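Local coordinates for nuclease-like protein (Chaetomium thermophilum, PDB 6GRB) that probably cuts four-way DNA junctions and 5' flaps as a junction-resolving endonuclease of the GEN1 type, this chain being its N-terminal part, at residues A56-F61 and F314-R319; Y62-L67 and R105-F110; G305-T310 and P320-L325; V328-L333 and A387-L392. All coordinates share one frame; numbering follows the deposited sequence.

Contact 1: A56-F61 and F314-R319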
# COMPACT_ATOMS: atom_id res chain seq x y z
N ALA A 56 0.16 19.65 -0.87
CA ALA A 56 0.08 18.38 -0.14
C ALA A 56 -0.98 17.46 -0.73
O ALA A 56 -0.79 16.23 -0.74
CB ALA A 56 -0.19 18.64 1.32
N ILE A 57 -2.04 18.01 -1.31
CA ILE A 57 -3.14 17.18 -1.78
C ILE A 57 -3.26 17.17 -3.29
O ILE A 57 -3.87 16.23 -3.85
CB ILE A 57 -4.44 17.62 -1.06
CG1 ILE A 57 -5.66 16.75 -1.33
CG2 ILE A 57 -4.82 19.05 -1.38
CD1 ILE A 57 -6.75 17.08 -0.35
N ARG A 58 -2.57 18.10 -3.98
CA ARG A 58 -2.20 17.94 -5.38
C ARG A 58 -1.40 16.65 -5.56
O ARG A 58 -1.70 15.86 -6.46
CB ARG A 58 -1.43 19.14 -5.89
CG ARG A 58 -1.83 19.59 -7.29
CD ARG A 58 -1.28 20.97 -7.61
NE ARG A 58 0.15 21.10 -7.31
CZ ARG A 58 0.72 22.13 -6.69
NH1 ARG A 58 0.00 23.16 -6.27
NH2 ARG A 58 2.03 22.13 -6.49
N THR A 59 -0.41 16.40 -4.70
CA THR A 59 0.40 15.21 -4.91
C THR A 59 -0.38 13.95 -4.57
O THR A 59 -0.15 12.89 -5.16
CB THR A 59 1.73 15.26 -4.15
OG1 THR A 59 1.51 15.02 -2.76
CG2 THR A 59 2.36 16.60 -4.30
N LEU A 60 -1.32 14.04 -3.62
CA LEU A 60 -2.24 12.94 -3.36
C LEU A 60 -3.09 12.66 -4.60
O LEU A 60 -3.28 11.51 -5.00
CB LEU A 60 -3.11 13.30 -2.15
CG LEU A 60 -3.80 12.19 -1.38
CD1 LEU A 60 -2.79 11.46 -0.54
CD2 LEU A 60 -4.92 12.74 -0.52
N PHE A 61 -3.61 13.72 -5.22
CA PHE A 61 -4.27 13.64 -6.52
C PHE A 61 -3.42 12.87 -7.53
O PHE A 61 -3.90 11.94 -8.18
CB PHE A 61 -4.60 15.06 -7.00
CG PHE A 61 -5.18 15.13 -8.39
CD1 PHE A 61 -4.36 15.24 -9.50
CD2 PHE A 61 -6.55 15.08 -8.58
CE1 PHE A 61 -4.89 15.29 -10.77
CE2 PHE A 61 -7.08 15.12 -9.85
CZ PHE A 61 -6.26 15.22 -10.95
N PHE A 314 -7.08 23.44 -6.60
CA PHE A 314 -5.78 23.65 -7.23
C PHE A 314 -5.72 24.95 -8.00
O PHE A 314 -4.65 25.32 -8.49
CB PHE A 314 -5.43 22.46 -8.14
CG PHE A 314 -5.50 21.13 -7.45
CD1 PHE A 314 -5.28 21.02 -6.07
CD2 PHE A 314 -5.79 19.97 -8.17
CE1 PHE A 314 -5.34 19.78 -5.43
CE2 PHE A 314 -5.85 18.74 -7.53
CZ PHE A 314 -5.63 18.64 -6.17
N ASP A 315 -6.87 25.57 -8.16
CA ASP A 315 -7.00 26.77 -8.92
C ASP A 315 -6.87 26.48 -10.40
O ASP A 315 -6.49 27.33 -11.16
CB ASP A 315 -6.02 27.82 -8.48
CG ASP A 315 -6.70 29.00 -7.87
OD1 ASP A 315 -6.36 29.37 -6.76
OD2 ASP A 315 -7.59 29.56 -8.50
N TRP A 316 -7.14 25.25 -10.79
CA TRP A 316 -7.16 24.89 -12.21
C TRP A 316 -8.42 25.50 -12.83
O TRP A 316 -9.41 24.83 -13.14
CB TRP A 316 -7.11 23.38 -12.40
CG TRP A 316 -5.82 22.73 -11.93
CD1 TRP A 316 -4.72 23.35 -11.39
CD2 TRP A 316 -5.51 21.33 -11.95
NE1 TRP A 316 -3.75 22.43 -11.08
CE2 TRP A 316 -4.21 21.18 -11.42
CE3 TRP A 316 -6.21 20.19 -12.37
CZ2 TRP A 316 -3.60 19.93 -11.29
CZ3 TRP A 316 -5.59 18.95 -12.24
CH2 TRP A 316 -4.30 18.84 -11.71
N THR A 317 -8.36 26.82 -13.00
CA THR A 317 -9.52 27.60 -13.41
C THR A 317 -9.60 27.74 -14.93
O THR A 317 -8.59 27.73 -15.63
CB THR A 317 -9.48 28.98 -12.77
OG1 THR A 317 -8.25 29.62 -13.11
CG2 THR A 317 -9.59 28.86 -11.25
N PHE A 318 -10.84 27.85 -15.42
CA PHE A 318 -11.13 28.18 -16.82
C PHE A 318 -10.60 27.12 -17.77
O PHE A 318 -10.31 26.00 -17.35
CB PHE A 318 -10.57 29.56 -17.16
CG PHE A 318 -10.90 30.62 -16.15
CD1 PHE A 318 -12.17 30.67 -15.58
CD2 PHE A 318 -9.95 31.56 -15.75
CE1 PHE A 318 -12.49 31.64 -14.64
CE2 PHE A 318 -10.26 32.55 -14.81
CZ PHE A 318 -11.53 32.58 -14.25
N ARG A 319 -10.49 27.47 -19.05
CA ARG A 319 -10.10 26.46 -20.04
C ARG A 319 -8.72 25.86 -19.77
O ARG A 319 -8.59 24.63 -19.90
CB ARG A 319 -10.17 27.05 -21.45
CG ARG A 319 -10.03 26.01 -22.56
CD ARG A 319 -10.18 26.66 -23.91
NE ARG A 319 -11.47 27.34 -23.99
CZ ARG A 319 -11.82 28.19 -24.96
NH1 ARG A 319 -10.98 28.47 -25.96
NH2 ARG A 319 -13.01 28.78 -24.93
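F314 meets R58 with a ring face and F61 with a ring edge. R58 brings the CH2 of its CG over the ring centre, 3.8 Å from the F314 centroid and 4° off the normal, a CH-pi contact. Its chain bends at the third torsion (50°), and the guanidinium plane stands steeply to the ring while NH1 bonds to the carbonyl of G51. An arginine suits this spot: its aliphatic part lies on an aromatic while its charged end reaches a backbone oxygen. F61 has CG anti to the backbone N (175°) and offers a ring face to two neighbours. The edge of F314 points at that face in an offset edge-to-face pair, with F314 CE2 3.8 Å from F61 CG. W316 makes a second such pair, its six-membered ring 5.4 Å from the F61 ring between centroids; these two side chains meet tip to tip, with F61 CE1 3.7 Å from W316 CH2. F61, F314 and W316 thus form an aromatic cluster that ties helix 55-70, in the PIN-type nuclease core, to the link between helices 303-313 and 318-340. That link turns sharply: D315 takes a positive phi after the helix, W316 centres an inverse gamma turn, and both F314 and W316 are turned toward F61. F314 CD2 also lies over the W316 ring, 3.7 Å above its plane. An alanine in place of F314 would probably leave R58 CG without the face it rests on and open a gap beside F61 and W316. I57 CG2 adds a lighter contact, 4.1 Å from F314 CE1.

Contact 2: Y62-L67 and R105-F110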
# COMPACT_ATOMS: atom_id res chain seq x y z
N TYR A 62 -2.14 13.23 -7.67
CA TYR A 62 -1.29 12.59 -8.67
C TYR A 62 -1.05 11.11 -8.33
O TYR A 62 -1.09 10.26 -9.23
CB TYR A 62 0.02 13.36 -8.83
CG TYR A 62 -0.13 14.67 -9.60
CD1 TYR A 62 -0.54 14.67 -10.93
CD2 TYR A 62 0.16 15.89 -9.00
CE1 TYR A 62 -0.68 15.84 -11.65
CE2 TYR A 62 0.02 17.08 -9.72
CZ TYR A 62 -0.40 17.04 -11.04
OH TYR A 62 -0.53 18.21 -11.76
N ARG A 63 -0.87 10.77 -7.05
CA ARG A 63 -0.79 9.35 -6.66
C ARG A 63 -2.08 8.58 -6.97
O ARG A 63 -2.03 7.38 -7.25
CB ARG A 63 -0.46 9.21 -5.17
CG ARG A 63 0.83 9.90 -4.74
CD ARG A 63 1.99 8.94 -4.64
NE ARG A 63 3.25 9.65 -4.41
CZ ARG A 63 4.34 9.08 -3.89
NH1 ARG A 63 4.30 7.79 -3.56
NH2 ARG A 63 5.45 9.79 -3.71
N PHE A 64 -3.23 9.24 -6.88
CA PHE A 64 -4.50 8.58 -7.19
C PHE A 64 -4.61 8.28 -8.69
O PHE A 64 -5.13 7.22 -9.08
CB PHE A 64 -5.69 9.42 -6.71
CG PHE A 64 -5.87 9.43 -5.23
CD1 PHE A 64 -4.94 8.84 -4.39
CD2 PHE A 64 -7.01 10.00 -4.66
CE1 PHE A 64 -5.13 8.83 -3.01
CE2 PHE A 64 -7.21 9.98 -3.26
CZ PHE A 64 -6.26 9.41 -2.44
N VAL A 65 -4.14 9.21 -9.53
CA VAL A 65 -4.06 8.96 -10.97
C VAL A 65 -3.09 7.83 -11.26
O VAL A 65 -3.34 6.97 -12.13
CB VAL A 65 -3.66 10.25 -11.73
CG1 VAL A 65 -3.68 10.04 -13.25
CG2 VAL A 65 -4.54 11.42 -11.33
N ARG A 66 -1.97 7.78 -10.54
CA ARG A 66 -1.04 6.68 -10.71
C ARG A 66 -1.70 5.35 -10.35
O ARG A 66 -1.52 4.35 -11.06
CB ARG A 66 0.23 6.91 -9.89
CG ARG A 66 1.35 5.93 -10.25
CD ARG A 66 2.72 6.37 -9.74
NE ARG A 66 3.16 7.64 -10.34
CZ ARG A 66 3.88 7.75 -11.46
NH1 ARG A 66 4.27 6.67 -12.14
NH2 ARG A 66 4.22 8.96 -11.91
N LEU A 67 -2.49 5.32 -9.27
CA LEU A 67 -3.22 4.09 -8.93
C LEU A 67 -4.28 3.75 -9.98
O LEU A 67 -4.59 2.57 -10.17
CB LEU A 67 -3.88 4.21 -7.56
CG LEU A 67 -2.99 4.27 -6.31
CD1 LEU A 67 -3.84 4.52 -5.05
CD2 LEU A 67 -2.09 3.00 -6.17
N ARG A 105 -13.16 13.19 0.39
CA ARG A 105 -13.87 13.68 -0.79
C ARG A 105 -13.13 13.29 -2.07
O ARG A 105 -13.73 12.77 -3.02
CB ARG A 105 -14.03 15.19 -0.67
CG ARG A 105 -14.71 15.82 -1.85
CD ARG A 105 -15.16 17.24 -1.52
NE ARG A 105 -15.71 17.91 -2.70
CZ ARG A 105 -15.25 19.05 -3.22
NH1 ARG A 105 -14.23 19.69 -2.65
NH2 ARG A 105 -15.80 19.56 -4.32
N LEU A 106 -11.81 13.50 -2.10
CA LEU A 106 -11.04 13.15 -3.30
C LEU A 106 -11.03 11.64 -3.52
O LEU A 106 -11.04 11.19 -4.68
CB LEU A 106 -9.61 13.70 -3.19
CG LEU A 106 -8.75 13.61 -4.46
CD1 LEU A 106 -9.21 14.57 -5.59
CD2 LEU A 106 -7.28 13.81 -4.13
N ILE A 107 -11.00 10.85 -2.44
CA ILE A 107 -11.12 9.40 -2.54
C ILE A 107 -12.42 9.01 -3.24
O ILE A 107 -12.42 8.18 -4.15
CB ILE A 107 -11.01 8.76 -1.15
CG1 ILE A 107 -9.58 8.91 -0.62
CG2 ILE A 107 -11.43 7.28 -1.23
CD1 ILE A 107 -9.39 8.46 0.82
N ARG A 108 -13.54 9.60 -2.83
CA ARG A 108 -14.82 9.28 -3.45
C ARG A 108 -14.83 9.68 -4.92
O ARG A 108 -15.18 8.87 -5.79
CB ARG A 108 -15.97 9.98 -2.70
N LEU A 109 -14.40 10.92 -5.22
CA LEU A 109 -14.38 11.42 -6.59
C LEU A 109 -13.64 10.48 -7.54
O LEU A 109 -14.02 10.38 -8.71
CB LEU A 109 -13.75 12.81 -6.62
CG LEU A 109 -14.66 13.92 -6.08
CD1 LEU A 109 -13.97 15.26 -6.08
CD2 LEU A 109 -15.95 13.96 -6.89
N PHE A 110 -12.60 9.79 -7.06
CA PHE A 110 -11.87 8.83 -7.87
C PHE A 110 -12.52 7.45 -7.85
O PHE A 110 -11.98 6.52 -8.44
CB PHE A 110 -10.41 8.71 -7.38
CG PHE A 110 -9.44 9.65 -8.06
CD1 PHE A 110 -9.32 10.97 -7.64
CD2 PHE A 110 -8.64 9.21 -9.10
CE1 PHE A 110 -8.44 11.84 -8.27
CE2 PHE A 110 -7.73 10.05 -9.71
CZ PHE A 110 -7.63 11.37 -9.30
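F64 and F110 stand almost perpendicular, their planes 81° apart and centroids 5.5 Å apart, in an edge-to-face pair with the edge of F64 turned toward the face of F110. The same face of F110 receives the CH2 of F64: CB sits 3.6 Å from the F110 centroid, 8° off the normal. The first torsion of F64 sets CG anti to the carbonyl carbon (-73°), and the far side of the ring meets I107 and L106. There F64 CE2 lies 3.7 Å from I107 CG1, and F64 CD2 is 3.9 Å from L106 CD2; both aliphatic chains approach the ring at a slant. Branched residues suit this place, since they fit around a flat ring in a buried, largely apolar setting. The two helices belong to successive beta-alpha-beta units of the nuclease core: helix 55-70 leads into strand 73-78, and helix 104-109 into strand 113-116, parallel neighbours in the seven-stranded sheet. F76 on the first of these strands meets the F64 ring, so F64 reaches from helix to sheet. V65 attends to the far end of F110, where its CG2 comes to 3.7 Å from F110 CZ. An alanine in place of F110 would probably leave F64 CB and V65 CG2 facing a gap and the edge of F64 without the face it points at. F110 also meets F61, while L306 of helix 303-313 packs against it.

Contact 3: G305-T310 and P320-L325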
# COMPACT_ATOMS: atom_id res chain seq x y z
N GLY A 305 -17.15 16.01 -11.05
CA GLY A 305 -16.82 16.27 -9.66
C GLY A 305 -15.35 16.62 -9.48
O GLY A 305 -15.01 17.56 -8.76
N LEU A 306 -14.47 15.86 -10.14
CA LEU A 306 -13.05 16.20 -10.17
C LEU A 306 -12.79 17.54 -10.85
O LEU A 306 -11.87 18.26 -10.46
CB LEU A 306 -12.25 15.10 -10.87
CG LEU A 306 -11.87 13.90 -10.01
CD1 LEU A 306 -11.14 12.84 -10.88
CD2 LEU A 306 -11.02 14.35 -8.85
N ARG A 307 -13.59 17.89 -11.88
CA ARG A 307 -13.40 19.21 -12.48
C ARG A 307 -13.75 20.32 -11.49
O ARG A 307 -12.99 21.29 -11.37
CB ARG A 307 -14.21 19.36 -13.75
CG ARG A 307 -14.07 20.76 -14.34
CD ARG A 307 -12.66 21.01 -14.89
NE ARG A 307 -12.43 22.43 -15.17
CZ ARG A 307 -11.55 23.19 -14.54
NH1 ARG A 307 -11.43 24.47 -14.86
NH2 ARG A 307 -10.77 22.69 -13.59
N GLU A 308 -14.85 20.19 -10.75
CA GLU A 308 -15.15 21.19 -9.73
C GLU A 308 -14.12 21.18 -8.60
O GLU A 308 -13.68 22.25 -8.15
CB GLU A 308 -16.57 21.00 -9.17
N PHE A 309 -13.70 19.99 -8.14
CA PHE A 309 -12.69 19.90 -7.09
C PHE A 309 -11.38 20.61 -7.48
O PHE A 309 -10.83 21.39 -6.68
CB PHE A 309 -12.41 18.44 -6.74
CG PHE A 309 -11.45 18.25 -5.59
CD1 PHE A 309 -10.08 18.24 -5.81
CD2 PHE A 309 -11.92 18.05 -4.30
CE1 PHE A 309 -9.19 18.05 -4.77
CE2 PHE A 309 -11.04 17.85 -3.23
CZ PHE A 309 -9.67 17.86 -3.47
N THR A 310 -10.86 20.34 -8.69
CA THR A 310 -9.57 20.89 -9.08
C THR A 310 -9.63 22.39 -9.31
O THR A 310 -8.66 23.11 -9.03
CB THR A 310 -9.03 20.20 -10.33
OG1 THR A 310 -9.96 20.35 -11.41
CG2 THR A 310 -8.78 18.72 -10.06
N PRO A 320 -7.68 26.62 -19.42
CA PRO A 320 -6.39 25.98 -19.08
C PRO A 320 -6.50 24.92 -18.00
O PRO A 320 -5.82 23.90 -18.07
CB PRO A 320 -5.53 27.17 -18.61
CG PRO A 320 -6.10 28.35 -19.25
CD PRO A 320 -7.58 28.10 -19.38
N GLY A 321 -7.35 25.15 -16.98
CA GLY A 321 -7.50 24.18 -15.92
C GLY A 321 -8.37 22.99 -16.27
O GLY A 321 -8.21 21.92 -15.67
N ALA A 322 -9.28 23.15 -17.22
CA ALA A 322 -9.99 22.00 -17.77
C ALA A 322 -9.07 21.17 -18.65
O ALA A 322 -9.10 19.93 -18.59
CB ALA A 322 -11.20 22.47 -18.57
N ILE A 323 -8.25 21.83 -19.48
CA ILE A 323 -7.35 21.12 -20.38
C ILE A 323 -6.26 20.39 -19.59
O ILE A 323 -5.79 19.33 -20.01
CB ILE A 323 -6.75 22.10 -21.41
CG1 ILE A 323 -7.82 22.49 -22.44
CG2 ILE A 323 -5.50 21.53 -22.08
CD1 ILE A 323 -7.44 23.69 -23.27
N LYS A 324 -5.87 20.95 -18.44
CA LYS A 324 -4.83 20.31 -17.64
C LYS A 324 -5.36 19.07 -16.92
O LYS A 324 -4.64 18.08 -16.76
CB LYS A 324 -4.26 21.31 -16.62
N LEU A 325 -6.62 19.11 -16.48
CA LEU A 325 -7.22 17.93 -15.87
C LEU A 325 -7.30 16.80 -16.88
O LEU A 325 -7.03 15.64 -16.53
CB LEU A 325 -8.61 18.25 -15.32
CG LEU A 325 -9.52 17.11 -14.85
CD1 LEU A 325 -8.92 16.33 -13.69
CD2 LEU A 325 -10.86 17.66 -14.46
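The guanidinium of R307 lies flat over the backbone of the neighbouring helix, one face covering the peptide between G321 and A322. A322 N is 3.4 Å above the guanidinium plane, over its centre, and G321 C is at the same height nearer the rim. This is face-on packing rather than bonding, and it calls for glycine at G321, where a side chain would point into the arginine; the A322 methyl packs beside it, CB 3.6 Å from R307 NE. The R307 chain bends at its second torsion (69°), which carries CD past L325, whose CD2 is 3.8 Å away. L325 CD2 also fits against the backbone, 3.6 Å from R307 CA. The two helices, 303-313 and 318-340, are consecutive in the chain and cross at 126°, their local axes 10.3 Å apart at closest. The R307 guanidinium is held by two outside partners: E397, salt-bridged to NE, and the carbonyl of W316 in the connecting link, hydrogen-bonded to NH2. With NH1 of R311 close to its own NH1, these acceptors probably help to offset repulsion between like charges. L306 and T310 form the looser flank: L306 C is 4.1 Å from the L325 CD2 methyl, and T310 OG1 is 4.2 Å from it. On the solvent side P320 is exposed and I323 partly so.

Contact 4: V328-L333 and A387-L392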
# COMPACT_ATOMS: atom_id res chain seq x y z
N VAL A 328 -3.86 15.01 -17.52
CA VAL A 328 -3.40 14.22 -16.38
C VAL A 328 -4.31 13.02 -16.14
O VAL A 328 -3.83 11.93 -15.80
CB VAL A 328 -3.31 15.12 -15.14
CG1 VAL A 328 -2.99 14.28 -13.90
CG2 VAL A 328 -2.27 16.20 -15.37
N LEU A 329 -5.61 13.18 -16.34
CA LEU A 329 -6.53 12.09 -16.01
C LEU A 329 -6.66 11.07 -17.12
O LEU A 329 -7.03 9.93 -16.85
CB LEU A 329 -7.92 12.67 -15.69
CG LEU A 329 -8.91 11.74 -15.00
CD1 LEU A 329 -8.32 11.33 -13.67
CD2 LEU A 329 -10.27 12.41 -14.82
N ALA A 330 -6.38 11.44 -18.38
CA ALA A 330 -6.80 10.60 -19.50
C ALA A 330 -6.16 9.21 -19.50
O ALA A 330 -6.90 8.22 -19.67
CB ALA A 330 -6.54 11.34 -20.82
N PRO A 331 -4.83 9.05 -19.35
CA PRO A 331 -4.29 7.68 -19.32
C PRO A 331 -4.90 6.82 -18.23
O PRO A 331 -5.09 5.61 -18.44
CB PRO A 331 -2.78 7.91 -19.10
CG PRO A 331 -2.52 9.31 -19.49
CD PRO A 331 -3.78 10.07 -19.16
N GLY A 332 -5.23 7.41 -17.08
CA GLY A 332 -5.81 6.64 -15.99
C GLY A 332 -7.19 6.09 -16.32
O GLY A 332 -7.46 4.91 -16.09
N LEU A 333 -8.09 6.94 -16.81
CA LEU A 333 -9.41 6.45 -17.24
C LEU A 333 -9.29 5.38 -18.32
O LEU A 333 -10.15 4.49 -18.40
CB LEU A 333 -10.27 7.59 -17.78
CG LEU A 333 -10.94 8.58 -16.86
CD1 LEU A 333 -11.58 9.66 -17.74
CD2 LEU A 333 -11.95 7.90 -15.97
N ALA A 387 -9.39 14.39 -24.70
CA ALA A 387 -10.69 15.02 -24.48
C ALA A 387 -11.84 14.10 -24.84
O ALA A 387 -12.91 14.16 -24.21
CB ALA A 387 -10.79 16.33 -25.27
N GLU A 388 -11.66 13.23 -25.84
CA GLU A 388 -12.70 12.26 -26.16
C GLU A 388 -12.85 11.24 -25.03
O GLU A 388 -13.97 10.86 -24.67
CB GLU A 388 -12.37 11.58 -27.49
CG GLU A 388 -13.25 10.39 -27.88
CD GLU A 388 -13.00 9.92 -29.33
OE1 GLU A 388 -12.94 10.78 -30.24
OE2 GLU A 388 -12.87 8.70 -29.56
N LEU A 389 -11.73 10.81 -24.44
CA LEU A 389 -11.78 9.80 -23.39
C LEU A 389 -12.32 10.35 -22.07
O LEU A 389 -12.97 9.62 -21.32
CB LEU A 389 -10.37 9.23 -23.19
CG LEU A 389 -10.16 8.03 -22.28
CD1 LEU A 389 -9.03 7.17 -22.80
CD2 LEU A 389 -9.87 8.50 -20.86
N VAL A 390 -12.07 11.63 -21.78
CA VAL A 390 -12.40 12.20 -20.47
C VAL A 390 -13.85 12.67 -20.43
O VAL A 390 -14.52 12.53 -19.40
CB VAL A 390 -11.41 13.33 -20.12
CG1 VAL A 390 -11.80 14.04 -18.83
CG2 VAL A 390 -10.00 12.77 -19.98
N GLY A 391 -14.37 13.23 -21.53
CA GLY A 391 -15.76 13.62 -21.58
C GLY A 391 -16.03 15.08 -21.30
O GLY A 391 -17.15 15.54 -21.52
N LEU A 392 -15.04 15.83 -20.83
CA LEU A 392 -15.21 17.26 -20.66
C LEU A 392 -14.87 17.99 -21.95
O LEU A 392 -14.13 17.50 -22.80
CB LEU A 392 -14.36 17.80 -19.50
CG LEU A 392 -15.02 17.39 -18.19
CD1 LEU A 392 -14.25 17.88 -16.99
CD2 LEU A 392 -16.45 17.91 -18.17
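L389 and L333 carry one half of this contact, A330 and V390 the other, and nearly everything exchanged between them is apolar. The two leucine side chains run alongside each other in opposite senses. L333 CD1 reaches past its partner to V390, lying 3.8 Å from V390 CA. A330 supplies a methyl instead of a longer chain, which lets the helices come close: its CA is 5.9 Å from V390 CA, and A330 CB meets V390 CG2 at 3.8 Å. With V390 CG2 anti to the carbonyl carbon, this branch rather than CG1 takes up the contact. Valine suits its place because CG2 packs against the alanine methyl.

A second kind of approach sets a methyl against a carbonyl, L389 CD2 lying 3.2 Å from A330 O, near van der Waals contact. The distance from L389 CD2 to L333 CB, also 3.2 Å, is too short for two carbons and doubtful; the second torsion of L389 (147°) is likewise away from a staggered value.

The backbone shapes both partners. P331 has no N-H to give, and helix 318-340 is kinked here. Just past the end of the other helix, G391 takes a positive phi (97°), which would push a CB against the preceding carbonyl oxygen and calls for glycine.

E388 OE2, on the exposed side, makes a salt bridge with K363 NZ. I303 touches both L333 and V390, extending the apolar patch onto helix 303-313. Short helix 386-390 follows strand 377-384 of a three-stranded antiparallel sheet, and through it the Gen1 C-terminal domain, probably SH3-like, docks on the long helix 318-340.

All four contacts lie on the same side of the chain's centre, in a cluster whose centres are about 7 to 16 Å apart. Helix 55-70 serves contacts 1 and 2, while helix 318-340 or the link into it serves contacts 1, 3 and 4. Along the chain, contact 2 is nested within the loop that contact 1 closes, contact 3 crosses contact 1, and contact 4 follows the others. F61 touches F110 and V328, joining contact 1 to contacts 2 and 4, and L306 packs on F110 to join contacts 2 and 3. The nuclease core, the helix pair 303-313/318-340 and the C-terminal domain are thus joined by a largely apolar, connected set of contacts, away from the metal site.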